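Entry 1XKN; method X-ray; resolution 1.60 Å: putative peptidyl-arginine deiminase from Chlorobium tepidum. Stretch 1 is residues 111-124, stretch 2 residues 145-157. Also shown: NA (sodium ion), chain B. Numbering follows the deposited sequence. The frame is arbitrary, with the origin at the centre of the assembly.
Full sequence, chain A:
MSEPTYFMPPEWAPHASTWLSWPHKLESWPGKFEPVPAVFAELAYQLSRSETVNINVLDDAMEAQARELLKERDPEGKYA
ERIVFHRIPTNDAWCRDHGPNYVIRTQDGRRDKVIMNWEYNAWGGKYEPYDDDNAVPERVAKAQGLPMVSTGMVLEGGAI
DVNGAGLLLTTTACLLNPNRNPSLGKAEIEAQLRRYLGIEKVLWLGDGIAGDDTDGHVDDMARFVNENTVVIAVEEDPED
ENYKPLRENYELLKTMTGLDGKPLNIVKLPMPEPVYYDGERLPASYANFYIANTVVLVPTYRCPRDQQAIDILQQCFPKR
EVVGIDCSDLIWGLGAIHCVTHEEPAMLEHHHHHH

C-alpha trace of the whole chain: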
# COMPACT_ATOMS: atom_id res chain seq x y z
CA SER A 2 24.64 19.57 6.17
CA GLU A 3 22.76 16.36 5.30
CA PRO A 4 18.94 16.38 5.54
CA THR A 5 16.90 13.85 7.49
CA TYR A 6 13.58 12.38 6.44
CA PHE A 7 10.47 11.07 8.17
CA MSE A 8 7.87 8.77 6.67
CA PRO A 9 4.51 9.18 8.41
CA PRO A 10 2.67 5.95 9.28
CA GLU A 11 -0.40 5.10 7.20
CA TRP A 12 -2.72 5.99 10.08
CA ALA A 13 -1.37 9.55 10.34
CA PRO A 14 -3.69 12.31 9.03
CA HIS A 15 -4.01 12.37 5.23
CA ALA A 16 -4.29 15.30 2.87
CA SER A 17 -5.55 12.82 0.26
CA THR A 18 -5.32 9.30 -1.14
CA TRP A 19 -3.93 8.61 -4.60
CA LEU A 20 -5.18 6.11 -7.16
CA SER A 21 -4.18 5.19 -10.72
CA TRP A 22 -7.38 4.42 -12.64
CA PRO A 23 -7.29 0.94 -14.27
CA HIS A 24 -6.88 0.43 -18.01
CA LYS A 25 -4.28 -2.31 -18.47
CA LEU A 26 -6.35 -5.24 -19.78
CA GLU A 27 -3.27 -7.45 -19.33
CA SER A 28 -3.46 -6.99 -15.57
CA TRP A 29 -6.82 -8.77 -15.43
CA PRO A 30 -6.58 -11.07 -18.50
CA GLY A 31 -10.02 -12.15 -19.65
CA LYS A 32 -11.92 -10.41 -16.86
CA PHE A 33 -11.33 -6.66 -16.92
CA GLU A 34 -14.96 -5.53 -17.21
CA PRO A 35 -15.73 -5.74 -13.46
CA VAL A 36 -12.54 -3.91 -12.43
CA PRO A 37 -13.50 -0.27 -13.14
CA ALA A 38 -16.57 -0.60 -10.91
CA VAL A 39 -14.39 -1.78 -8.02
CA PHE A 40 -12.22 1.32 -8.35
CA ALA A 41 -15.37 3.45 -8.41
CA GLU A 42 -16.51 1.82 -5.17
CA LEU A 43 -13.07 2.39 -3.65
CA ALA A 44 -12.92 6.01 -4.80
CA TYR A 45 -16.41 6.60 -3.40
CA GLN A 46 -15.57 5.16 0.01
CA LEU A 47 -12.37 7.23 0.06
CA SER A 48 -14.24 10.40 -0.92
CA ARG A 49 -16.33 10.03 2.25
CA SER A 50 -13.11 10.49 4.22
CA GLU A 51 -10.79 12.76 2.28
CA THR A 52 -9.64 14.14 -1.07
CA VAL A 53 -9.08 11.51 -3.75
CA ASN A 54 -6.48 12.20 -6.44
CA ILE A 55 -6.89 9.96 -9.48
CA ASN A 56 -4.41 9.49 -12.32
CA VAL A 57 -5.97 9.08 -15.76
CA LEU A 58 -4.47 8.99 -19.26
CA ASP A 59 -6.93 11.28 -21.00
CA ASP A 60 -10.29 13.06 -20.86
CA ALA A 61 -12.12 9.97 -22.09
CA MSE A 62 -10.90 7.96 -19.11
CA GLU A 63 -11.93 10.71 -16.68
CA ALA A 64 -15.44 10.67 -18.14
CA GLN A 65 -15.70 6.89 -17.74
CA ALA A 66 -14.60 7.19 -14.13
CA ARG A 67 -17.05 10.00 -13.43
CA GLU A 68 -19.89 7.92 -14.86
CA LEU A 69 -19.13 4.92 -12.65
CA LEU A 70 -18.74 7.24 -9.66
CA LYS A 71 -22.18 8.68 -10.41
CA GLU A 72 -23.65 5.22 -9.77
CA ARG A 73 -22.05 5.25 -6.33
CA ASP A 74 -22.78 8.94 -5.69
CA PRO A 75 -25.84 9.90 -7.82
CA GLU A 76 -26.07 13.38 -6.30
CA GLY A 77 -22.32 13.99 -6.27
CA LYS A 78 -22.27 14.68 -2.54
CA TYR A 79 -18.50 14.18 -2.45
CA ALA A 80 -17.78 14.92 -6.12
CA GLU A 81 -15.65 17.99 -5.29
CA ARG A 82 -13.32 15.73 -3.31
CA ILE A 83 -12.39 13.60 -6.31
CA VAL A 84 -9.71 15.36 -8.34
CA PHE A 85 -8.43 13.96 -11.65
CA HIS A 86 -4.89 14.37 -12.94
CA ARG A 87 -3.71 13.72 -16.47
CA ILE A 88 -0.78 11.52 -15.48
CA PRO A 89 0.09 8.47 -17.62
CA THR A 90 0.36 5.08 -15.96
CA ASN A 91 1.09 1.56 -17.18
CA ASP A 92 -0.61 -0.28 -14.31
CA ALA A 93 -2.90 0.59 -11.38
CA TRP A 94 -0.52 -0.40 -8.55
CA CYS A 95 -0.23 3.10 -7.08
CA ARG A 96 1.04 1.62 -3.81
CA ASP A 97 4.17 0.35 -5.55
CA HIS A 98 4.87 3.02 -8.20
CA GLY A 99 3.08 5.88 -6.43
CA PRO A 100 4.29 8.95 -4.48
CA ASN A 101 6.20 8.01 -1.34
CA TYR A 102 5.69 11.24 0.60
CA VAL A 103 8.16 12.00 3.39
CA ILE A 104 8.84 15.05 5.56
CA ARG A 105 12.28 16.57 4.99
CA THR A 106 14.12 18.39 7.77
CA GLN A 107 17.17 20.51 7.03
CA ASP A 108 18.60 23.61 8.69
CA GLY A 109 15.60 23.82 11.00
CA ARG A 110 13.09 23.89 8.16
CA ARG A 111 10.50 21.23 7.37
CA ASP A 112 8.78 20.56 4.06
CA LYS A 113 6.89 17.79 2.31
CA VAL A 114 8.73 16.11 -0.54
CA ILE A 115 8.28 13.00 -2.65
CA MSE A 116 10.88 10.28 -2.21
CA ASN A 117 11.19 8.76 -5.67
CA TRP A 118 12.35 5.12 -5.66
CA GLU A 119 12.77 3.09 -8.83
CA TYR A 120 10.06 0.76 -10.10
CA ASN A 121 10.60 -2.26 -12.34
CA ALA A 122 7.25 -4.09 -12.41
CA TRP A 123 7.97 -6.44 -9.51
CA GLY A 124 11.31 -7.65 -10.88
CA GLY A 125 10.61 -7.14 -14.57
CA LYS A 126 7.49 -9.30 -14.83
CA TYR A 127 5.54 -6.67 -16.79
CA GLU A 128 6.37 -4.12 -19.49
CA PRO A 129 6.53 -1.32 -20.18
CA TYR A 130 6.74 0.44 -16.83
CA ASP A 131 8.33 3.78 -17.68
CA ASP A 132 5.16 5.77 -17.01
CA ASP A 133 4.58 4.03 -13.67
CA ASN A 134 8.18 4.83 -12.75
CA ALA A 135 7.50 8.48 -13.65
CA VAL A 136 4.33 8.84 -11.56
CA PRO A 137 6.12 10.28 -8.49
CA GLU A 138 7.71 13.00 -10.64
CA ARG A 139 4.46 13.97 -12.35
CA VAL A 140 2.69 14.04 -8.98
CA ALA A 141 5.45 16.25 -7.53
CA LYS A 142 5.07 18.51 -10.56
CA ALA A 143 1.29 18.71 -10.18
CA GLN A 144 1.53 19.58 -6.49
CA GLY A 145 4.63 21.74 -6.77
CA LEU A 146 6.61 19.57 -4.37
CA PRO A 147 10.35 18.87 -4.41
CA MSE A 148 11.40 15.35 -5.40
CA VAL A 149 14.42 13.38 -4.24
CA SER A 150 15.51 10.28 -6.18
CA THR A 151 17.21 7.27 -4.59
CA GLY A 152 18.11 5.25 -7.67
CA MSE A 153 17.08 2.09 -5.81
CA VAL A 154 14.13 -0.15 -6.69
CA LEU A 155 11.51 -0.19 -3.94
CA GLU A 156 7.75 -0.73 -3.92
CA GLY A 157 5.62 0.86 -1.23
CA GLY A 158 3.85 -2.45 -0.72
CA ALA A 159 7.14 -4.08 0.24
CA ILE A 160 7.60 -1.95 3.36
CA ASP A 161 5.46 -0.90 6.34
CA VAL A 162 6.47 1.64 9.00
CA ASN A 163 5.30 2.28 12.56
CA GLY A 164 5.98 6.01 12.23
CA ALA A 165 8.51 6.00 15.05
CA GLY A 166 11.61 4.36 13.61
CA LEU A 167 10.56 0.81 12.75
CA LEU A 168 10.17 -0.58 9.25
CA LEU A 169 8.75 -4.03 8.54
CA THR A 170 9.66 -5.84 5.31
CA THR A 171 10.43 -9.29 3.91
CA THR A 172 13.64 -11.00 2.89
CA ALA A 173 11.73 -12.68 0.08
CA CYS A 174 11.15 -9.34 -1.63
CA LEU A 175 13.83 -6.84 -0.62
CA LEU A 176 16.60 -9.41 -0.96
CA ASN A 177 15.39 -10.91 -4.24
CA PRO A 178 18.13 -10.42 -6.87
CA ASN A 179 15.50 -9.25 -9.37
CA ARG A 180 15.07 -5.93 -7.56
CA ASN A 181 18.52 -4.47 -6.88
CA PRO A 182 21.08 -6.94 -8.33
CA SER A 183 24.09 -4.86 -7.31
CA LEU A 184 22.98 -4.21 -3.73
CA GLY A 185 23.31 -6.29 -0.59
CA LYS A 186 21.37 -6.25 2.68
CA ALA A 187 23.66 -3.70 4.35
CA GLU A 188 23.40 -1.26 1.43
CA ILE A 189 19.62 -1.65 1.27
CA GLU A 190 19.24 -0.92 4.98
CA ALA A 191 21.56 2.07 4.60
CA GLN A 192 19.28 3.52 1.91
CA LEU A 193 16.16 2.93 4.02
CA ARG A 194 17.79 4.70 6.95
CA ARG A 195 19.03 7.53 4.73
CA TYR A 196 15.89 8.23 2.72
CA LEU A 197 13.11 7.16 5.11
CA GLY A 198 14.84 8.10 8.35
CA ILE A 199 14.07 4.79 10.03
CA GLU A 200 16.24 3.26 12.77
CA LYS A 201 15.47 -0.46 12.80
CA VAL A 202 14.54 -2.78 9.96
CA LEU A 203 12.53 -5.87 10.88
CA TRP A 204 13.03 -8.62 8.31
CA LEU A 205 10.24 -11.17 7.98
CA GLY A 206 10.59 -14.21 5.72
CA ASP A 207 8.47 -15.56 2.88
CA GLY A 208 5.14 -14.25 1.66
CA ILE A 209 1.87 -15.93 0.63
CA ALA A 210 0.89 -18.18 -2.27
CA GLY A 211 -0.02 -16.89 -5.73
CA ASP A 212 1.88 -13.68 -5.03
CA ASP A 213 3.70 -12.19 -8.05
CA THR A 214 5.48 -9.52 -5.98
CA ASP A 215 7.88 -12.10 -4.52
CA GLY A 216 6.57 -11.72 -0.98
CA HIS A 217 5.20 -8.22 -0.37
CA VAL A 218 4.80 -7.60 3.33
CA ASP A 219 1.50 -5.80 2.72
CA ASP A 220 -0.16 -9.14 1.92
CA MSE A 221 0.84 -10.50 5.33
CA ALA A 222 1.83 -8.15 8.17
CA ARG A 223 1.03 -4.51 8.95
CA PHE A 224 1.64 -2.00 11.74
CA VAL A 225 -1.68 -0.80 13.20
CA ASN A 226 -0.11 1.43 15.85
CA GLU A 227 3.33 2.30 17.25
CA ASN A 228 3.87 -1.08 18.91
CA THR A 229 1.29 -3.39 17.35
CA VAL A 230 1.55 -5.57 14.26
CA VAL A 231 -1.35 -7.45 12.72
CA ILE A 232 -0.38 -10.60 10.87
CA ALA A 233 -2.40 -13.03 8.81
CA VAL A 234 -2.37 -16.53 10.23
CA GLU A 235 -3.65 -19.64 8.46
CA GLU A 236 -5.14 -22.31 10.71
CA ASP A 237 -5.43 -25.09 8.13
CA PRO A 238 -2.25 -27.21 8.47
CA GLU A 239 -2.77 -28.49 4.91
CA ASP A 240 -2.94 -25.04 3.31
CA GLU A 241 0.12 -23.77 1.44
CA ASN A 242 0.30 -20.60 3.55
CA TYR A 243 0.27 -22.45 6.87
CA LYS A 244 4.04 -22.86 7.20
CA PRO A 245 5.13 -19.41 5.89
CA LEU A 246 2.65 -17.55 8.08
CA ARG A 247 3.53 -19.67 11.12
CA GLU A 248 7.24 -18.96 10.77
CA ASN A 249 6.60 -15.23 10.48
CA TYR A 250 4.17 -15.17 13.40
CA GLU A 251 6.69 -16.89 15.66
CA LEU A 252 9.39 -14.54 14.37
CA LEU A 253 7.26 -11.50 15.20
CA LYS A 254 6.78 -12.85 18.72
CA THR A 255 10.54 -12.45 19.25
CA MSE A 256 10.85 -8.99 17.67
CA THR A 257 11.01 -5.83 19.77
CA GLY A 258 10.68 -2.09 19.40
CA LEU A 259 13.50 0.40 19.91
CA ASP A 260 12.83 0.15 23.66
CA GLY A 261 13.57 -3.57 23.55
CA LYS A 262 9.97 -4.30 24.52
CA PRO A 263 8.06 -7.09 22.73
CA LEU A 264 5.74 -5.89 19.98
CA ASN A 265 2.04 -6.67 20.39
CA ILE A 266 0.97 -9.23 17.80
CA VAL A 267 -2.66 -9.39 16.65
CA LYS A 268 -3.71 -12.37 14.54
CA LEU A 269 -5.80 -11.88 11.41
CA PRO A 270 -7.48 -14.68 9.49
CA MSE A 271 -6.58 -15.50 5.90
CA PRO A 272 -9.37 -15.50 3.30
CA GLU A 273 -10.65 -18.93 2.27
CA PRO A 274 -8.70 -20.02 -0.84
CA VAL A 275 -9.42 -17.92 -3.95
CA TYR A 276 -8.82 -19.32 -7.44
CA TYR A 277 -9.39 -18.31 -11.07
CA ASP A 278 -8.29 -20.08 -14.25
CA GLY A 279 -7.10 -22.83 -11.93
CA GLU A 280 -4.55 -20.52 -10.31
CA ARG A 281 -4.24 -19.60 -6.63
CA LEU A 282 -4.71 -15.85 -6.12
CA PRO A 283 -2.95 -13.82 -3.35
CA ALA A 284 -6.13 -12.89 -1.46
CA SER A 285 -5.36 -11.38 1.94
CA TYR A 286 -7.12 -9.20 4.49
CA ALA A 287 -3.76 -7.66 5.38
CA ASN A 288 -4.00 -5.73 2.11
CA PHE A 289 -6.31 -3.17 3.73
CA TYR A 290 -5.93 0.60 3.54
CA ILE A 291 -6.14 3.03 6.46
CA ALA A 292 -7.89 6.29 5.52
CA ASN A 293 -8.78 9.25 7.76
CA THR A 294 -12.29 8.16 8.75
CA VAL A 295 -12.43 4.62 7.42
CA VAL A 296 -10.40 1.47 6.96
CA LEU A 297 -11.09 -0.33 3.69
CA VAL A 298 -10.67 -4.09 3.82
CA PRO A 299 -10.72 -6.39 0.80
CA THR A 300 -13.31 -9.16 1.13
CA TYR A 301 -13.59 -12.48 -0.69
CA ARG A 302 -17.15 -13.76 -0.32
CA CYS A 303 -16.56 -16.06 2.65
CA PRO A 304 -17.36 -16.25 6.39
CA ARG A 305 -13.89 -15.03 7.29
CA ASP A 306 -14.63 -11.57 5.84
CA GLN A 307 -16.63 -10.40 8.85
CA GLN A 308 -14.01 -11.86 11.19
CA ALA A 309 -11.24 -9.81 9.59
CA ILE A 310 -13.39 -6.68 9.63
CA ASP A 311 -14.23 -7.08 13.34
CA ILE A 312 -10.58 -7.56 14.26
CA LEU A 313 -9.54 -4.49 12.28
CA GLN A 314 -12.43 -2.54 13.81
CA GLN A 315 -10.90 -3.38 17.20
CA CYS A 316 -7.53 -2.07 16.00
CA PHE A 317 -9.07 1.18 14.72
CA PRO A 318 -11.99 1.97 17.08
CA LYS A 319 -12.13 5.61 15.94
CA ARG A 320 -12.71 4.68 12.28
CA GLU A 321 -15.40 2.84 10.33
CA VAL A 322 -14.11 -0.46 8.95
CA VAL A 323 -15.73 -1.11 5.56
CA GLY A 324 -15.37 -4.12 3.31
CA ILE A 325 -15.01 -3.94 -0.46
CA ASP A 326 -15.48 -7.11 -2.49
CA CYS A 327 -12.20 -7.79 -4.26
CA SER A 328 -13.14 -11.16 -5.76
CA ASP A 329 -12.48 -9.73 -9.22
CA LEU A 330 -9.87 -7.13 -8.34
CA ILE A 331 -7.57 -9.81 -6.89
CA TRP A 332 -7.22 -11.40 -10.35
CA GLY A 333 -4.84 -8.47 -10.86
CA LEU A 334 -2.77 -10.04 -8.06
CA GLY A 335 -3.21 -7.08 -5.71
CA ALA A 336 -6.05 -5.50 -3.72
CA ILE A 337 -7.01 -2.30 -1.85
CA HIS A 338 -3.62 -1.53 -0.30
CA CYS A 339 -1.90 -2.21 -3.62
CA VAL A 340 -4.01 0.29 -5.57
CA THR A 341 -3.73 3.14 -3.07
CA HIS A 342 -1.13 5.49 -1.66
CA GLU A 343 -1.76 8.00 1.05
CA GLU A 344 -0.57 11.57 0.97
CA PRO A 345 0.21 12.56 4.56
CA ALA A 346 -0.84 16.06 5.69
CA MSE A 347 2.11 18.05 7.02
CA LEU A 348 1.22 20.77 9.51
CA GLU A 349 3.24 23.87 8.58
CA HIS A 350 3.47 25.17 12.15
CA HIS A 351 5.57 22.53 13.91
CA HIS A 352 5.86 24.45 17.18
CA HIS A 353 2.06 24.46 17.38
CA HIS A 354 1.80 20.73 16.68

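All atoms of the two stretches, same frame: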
# COMPACT_ATOMS: atom_id res chain seq x y z
N ARG A 111 11.19 22.45 7.74
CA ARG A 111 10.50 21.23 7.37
C ARG A 111 9.60 21.42 6.16
O ARG A 111 8.90 22.42 6.06
CB ARG A 111 9.66 20.75 8.56
CG ARG A 111 10.47 20.48 9.81
CD ARG A 111 9.61 20.30 11.06
NE ARG A 111 8.64 19.21 10.92
CZ ARG A 111 7.40 19.37 10.47
NH1 ARG A 111 6.96 20.58 10.12
NH2 ARG A 111 6.60 18.32 10.36
N ASP A 112 9.65 20.48 5.23
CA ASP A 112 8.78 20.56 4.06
C ASP A 112 8.43 19.17 3.55
O ASP A 112 9.14 18.20 3.82
CB ASP A 112 9.40 21.42 2.93
CG ASP A 112 10.71 20.88 2.40
OD1 ASP A 112 11.12 21.32 1.30
OD2 ASP A 112 11.36 20.04 3.06
N LYS A 113 7.32 19.07 2.84
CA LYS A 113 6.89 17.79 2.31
C LYS A 113 7.51 17.59 0.94
O LYS A 113 7.48 18.49 0.09
CB LYS A 113 5.36 17.73 2.22
CG LYS A 113 4.82 16.36 1.80
CD LYS A 113 3.35 16.18 2.14
CE LYS A 113 2.46 17.13 1.36
NZ LYS A 113 1.02 16.94 1.71
N VAL A 114 8.10 16.42 0.73
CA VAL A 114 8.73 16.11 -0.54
C VAL A 114 8.33 14.70 -0.94
O VAL A 114 7.77 13.96 -0.13
CB VAL A 114 10.28 16.19 -0.46
CG1 VAL A 114 10.70 17.57 0.04
CG2 VAL A 114 10.82 15.10 0.44
N ILE A 115 8.59 14.34 -2.19
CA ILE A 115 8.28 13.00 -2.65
C ILE A 115 9.59 12.25 -2.82
O ILE A 115 10.49 12.72 -3.51
CB ILE A 115 7.50 13.04 -3.98
CG1 ILE A 115 6.08 13.55 -3.71
CG2 ILE A 115 7.48 11.65 -4.63
CD1 ILE A 115 5.22 13.71 -4.94
N MSE A 116 9.69 11.11 -2.16
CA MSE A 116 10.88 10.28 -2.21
C MSE A 116 10.66 9.28 -3.34
O MSE A 116 9.91 8.31 -3.21
CB MSE A 116 11.08 9.57 -0.87
CG MSE A 116 12.38 8.77 -0.75
SE MSE A 116 13.95 9.86 -1.12
CE MSE A 116 13.76 11.09 0.37
N ASN A 117 11.31 9.56 -4.46
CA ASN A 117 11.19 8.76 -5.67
C ASN A 117 12.12 7.55 -5.73
O ASN A 117 13.34 7.69 -5.91
CB ASN A 117 11.44 9.67 -6.87
CG ASN A 117 11.33 8.94 -8.18
OD1 ASN A 117 10.32 8.28 -8.44
ND2 ASN A 117 12.34 9.07 -9.02
N TRP A 118 11.56 6.35 -5.57
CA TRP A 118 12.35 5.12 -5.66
C TRP A 118 12.15 4.61 -7.07
O TRP A 118 11.28 5.10 -7.78
CB TRP A 118 11.83 4.05 -4.68
CG TRP A 118 11.89 4.46 -3.25
CD1 TRP A 118 10.95 5.17 -2.56
CD2 TRP A 118 12.98 4.25 -2.34
NE1 TRP A 118 11.39 5.42 -1.29
CE2 TRP A 118 12.63 4.87 -1.12
CE3 TRP A 118 14.22 3.60 -2.44
CZ2 TRP A 118 13.48 4.86 -0.01
CZ3 TRP A 118 15.06 3.59 -1.33
CH2 TRP A 118 14.68 4.22 -0.13
N GLU A 119 12.94 3.64 -7.49
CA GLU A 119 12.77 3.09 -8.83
C GLU A 119 11.72 1.99 -8.81
O GLU A 119 11.49 1.35 -7.78
CB GLU A 119 14.10 2.53 -9.35
CG GLU A 119 15.11 3.61 -9.66
CD GLU A 119 14.61 4.57 -10.72
OE1 GLU A 119 14.44 4.15 -11.88
OE2 GLU A 119 14.39 5.76 -10.38
N TYR A 120 11.08 1.79 -9.95
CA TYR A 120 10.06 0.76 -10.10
C TYR A 120 10.43 -0.08 -11.31
O TYR A 120 10.85 0.47 -12.34
CB TYR A 120 8.69 1.41 -10.33
CG TYR A 120 7.54 0.43 -10.49
CD1 TYR A 120 7.10 -0.34 -9.41
CD2 TYR A 120 6.88 0.29 -11.71
CE1 TYR A 120 6.03 -1.22 -9.54
CE2 TYR A 120 5.80 -0.59 -11.85
CZ TYR A 120 5.39 -1.34 -10.76
OH TYR A 120 4.32 -2.21 -10.88
N ASN A 121 10.30 -1.40 -11.20
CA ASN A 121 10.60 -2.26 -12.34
C ASN A 121 9.60 -3.40 -12.53
O ASN A 121 9.97 -4.50 -12.93
CB ASN A 121 12.04 -2.81 -12.25
CG ASN A 121 12.24 -3.84 -11.14
OD1 ASN A 121 13.33 -4.41 -11.01
ND2 ASN A 121 11.21 -4.08 -10.35
N ALA A 122 8.33 -3.12 -12.26
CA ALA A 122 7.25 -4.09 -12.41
C ALA A 122 7.51 -5.40 -11.68
O ALA A 122 7.51 -6.48 -12.28
CB ALA A 122 7.00 -4.36 -13.90
N TRP A 123 7.72 -5.29 -10.37
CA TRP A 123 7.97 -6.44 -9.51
C TRP A 123 9.06 -7.38 -10.03
O TRP A 123 8.86 -8.59 -10.11
CB TRP A 123 6.68 -7.24 -9.28
CG TRP A 123 5.50 -6.42 -8.80
CD1 TRP A 123 5.54 -5.27 -8.06
CD2 TRP A 123 4.10 -6.73 -8.98
NE1 TRP A 123 4.26 -4.84 -7.78
CE2 TRP A 123 3.36 -5.71 -8.33
CE3 TRP A 123 3.41 -7.76 -9.64
CZ2 TRP A 123 1.96 -5.70 -8.32
CZ3 TRP A 123 2.02 -7.75 -9.62
CH2 TRP A 123 1.31 -6.72 -8.97
N GLY A 124 10.22 -6.82 -10.39
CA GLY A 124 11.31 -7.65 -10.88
C GLY A 124 11.28 -7.92 -12.37
O GLY A 124 11.78 -8.95 -12.82
N GLY A 145 3.55 20.79 -7.02
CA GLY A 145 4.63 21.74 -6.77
C GLY A 145 5.51 21.35 -5.60
O GLY A 145 5.96 22.20 -4.83
N LEU A 146 5.77 20.05 -5.46
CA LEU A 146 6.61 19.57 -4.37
C LEU A 146 7.98 19.13 -4.85
O LEU A 146 8.13 18.67 -5.99
CB LEU A 146 5.94 18.38 -3.67
CG LEU A 146 4.58 18.62 -3.00
CD1 LEU A 146 4.01 17.28 -2.53
CD2 LEU A 146 4.74 19.57 -1.83
N PRO A 147 9.01 19.29 -4.01
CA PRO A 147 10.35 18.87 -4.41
C PRO A 147 10.40 17.35 -4.45
O PRO A 147 9.64 16.68 -3.73
CB PRO A 147 11.23 19.42 -3.28
CG PRO A 147 10.49 20.64 -2.84
CD PRO A 147 9.06 20.15 -2.82
N MSE A 148 11.26 16.80 -5.30
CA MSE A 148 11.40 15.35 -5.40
C MSE A 148 12.86 14.97 -5.23
O MSE A 148 13.75 15.62 -5.75
CB MSE A 148 10.90 14.84 -6.76
CG MSE A 148 11.09 13.34 -6.94
SE MSE A 148 10.54 12.68 -8.68
CE MSE A 148 12.10 13.18 -9.69
N VAL A 149 13.09 13.90 -4.47
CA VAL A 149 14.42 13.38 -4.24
C VAL A 149 14.41 11.97 -4.81
O VAL A 149 13.46 11.22 -4.58
CB VAL A 149 14.75 13.32 -2.72
CG1 VAL A 149 16.16 12.79 -2.52
CG2 VAL A 149 14.59 14.70 -2.09
N SER A 150 15.44 11.62 -5.58
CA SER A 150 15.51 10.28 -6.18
C SER A 150 16.59 9.44 -5.53
O SER A 150 17.70 9.91 -5.29
CB SER A 150 15.78 10.38 -7.69
OG SER A 150 14.68 10.95 -8.38
N THR A 151 16.27 8.17 -5.24
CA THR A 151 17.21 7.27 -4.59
C THR A 151 18.02 6.39 -5.54
O THR A 151 19.13 5.97 -5.22
CB THR A 151 16.48 6.30 -3.64
OG1 THR A 151 15.73 5.37 -4.43
CG2 THR A 151 15.55 7.06 -2.72
N GLY A 152 17.44 6.09 -6.70
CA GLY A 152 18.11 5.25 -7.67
C GLY A 152 18.01 3.77 -7.32
O GLY A 152 18.58 2.92 -8.00
N MSE A 153 17.26 3.47 -6.26
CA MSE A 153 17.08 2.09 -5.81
C MSE A 153 15.64 1.64 -6.03
O MSE A 153 14.70 2.41 -5.82
CB MSE A 153 17.42 1.98 -4.31
CG MSE A 153 17.29 0.57 -3.73
SE MSE A 153 17.63 0.48 -1.82
CE MSE A 153 15.82 0.18 -1.21
N VAL A 154 15.47 0.39 -6.46
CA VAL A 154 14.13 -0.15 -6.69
C VAL A 154 13.47 -0.46 -5.35
O VAL A 154 14.06 -1.14 -4.51
CB VAL A 154 14.18 -1.44 -7.54
CG1 VAL A 154 12.79 -2.08 -7.63
CG2 VAL A 154 14.71 -1.13 -8.93
N LEU A 155 12.26 0.05 -5.17
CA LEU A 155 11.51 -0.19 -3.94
C LEU A 155 10.03 0.07 -4.18
O LEU A 155 9.66 1.10 -4.75
CB LEU A 155 12.00 0.73 -2.81
CG LEU A 155 11.33 0.47 -1.45
CD1 LEU A 155 11.81 -0.88 -0.91
CD2 LEU A 155 11.67 1.58 -0.47
N GLU A 156 9.20 -0.88 -3.78
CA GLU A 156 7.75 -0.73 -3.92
C GLU A 156 7.19 -0.40 -2.54
O GLU A 156 7.64 -0.95 -1.53
CB GLU A 156 7.11 -2.03 -4.41
CG GLU A 156 7.55 -2.47 -5.79
CD GLU A 156 8.50 -3.65 -5.75
OE1 GLU A 156 9.45 -3.67 -6.56
OE2 GLU A 156 8.29 -4.56 -4.92
N GLY A 157 6.21 0.50 -2.50
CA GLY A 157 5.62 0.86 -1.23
C GLY A 157 4.97 -0.32 -0.53
O GLY A 157 4.91 -0.35 0.70
NA NA B . 10.10 6.03 -9.77
O HOH W 1 15.05 6.87 -8.01
O HOH W 2 12.11 7.15 -11.18
O HOH W 3 8.06 4.88 -8.58

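The indole of Trp118 is the centre of the contact, and its six-membered ring is clasped between two aliphatic groups. Thr151 CG2 lies over one face, 3.6 Å from the ring centroid, and Leu155 CD2 over the opposite face, 3.5 Å from the same centroid; both sit close to the ring normal, as CH-pi contacts require. The selenomethionine Met153 approaches obliquely, its CE 3.5 Å from Trp118 CZ3. A broad, flat ring suits this place because it offers both faces to small methyl groups at once. Thr151 serves two purposes: its methyl covers the indole and also meets Met116 SE at 3.6 Å, while its OG1 accepts a hydrogen bond from Met153 N (3.0 Å), bracing the corner where the chain turns.

Next to this centre, Met116 and Val149 share one face of the sheet, with Met116 SE 3.9 Å from Val149 CB. Towards the start of the strands, Val114 CG1 packs on Pro147 CB at 3.8 Å, and Leu146 CD2 comes within 3.5 Å of Lys113 O, so the leucine covers backbone as well as side chains.

The backbones join as parallel strands, paired in regular register from Ile115 to Asn117. Ile115 N donates to Pro147 O (3.0 Å) and Val149 N to Ile115 O (3.0 Å); Asn117 N then donates to Val149 O (2.7 Å) and Thr151 N to Asn117 O (3.0 Å). Between Asn117 and Glu119 the register shifts by two, a beta bulge in which Trp118 alone spans Thr151, Gly152 and Met153; the positive phi of Gly152 favours glycine. Pairing resumes beyond it: Glu119 N donates to Met153 O (2.7 Å), and Leu155 N to Glu119 O (3.0 Å). Altogether 1123 Å² is buried, summed over both sides.

The polar edge gathers on the face bearing Asn117, Ser150 and Glu119. Asn117 ND2 donates to Ser150 OG (3.1 Å), and its CB rests 3.6 Å from Met148 SE. The amide suits this site because its other end, OD1, binds the sodium ion at 2.6 Å, joined by Trp118 O at 2.5 Å; waters 2 and 3 and ligands elsewhere in the structure complete the set. Water 2 links the ion to Glu119 OE2, to which it donates. At the bulge, water 1 accepts from Gly152 N (2.8 Å) and donates to Asn117 O (2.8 Å) and Glu119 OE2 (2.7 Å), tying the shifted turn back to the first strand.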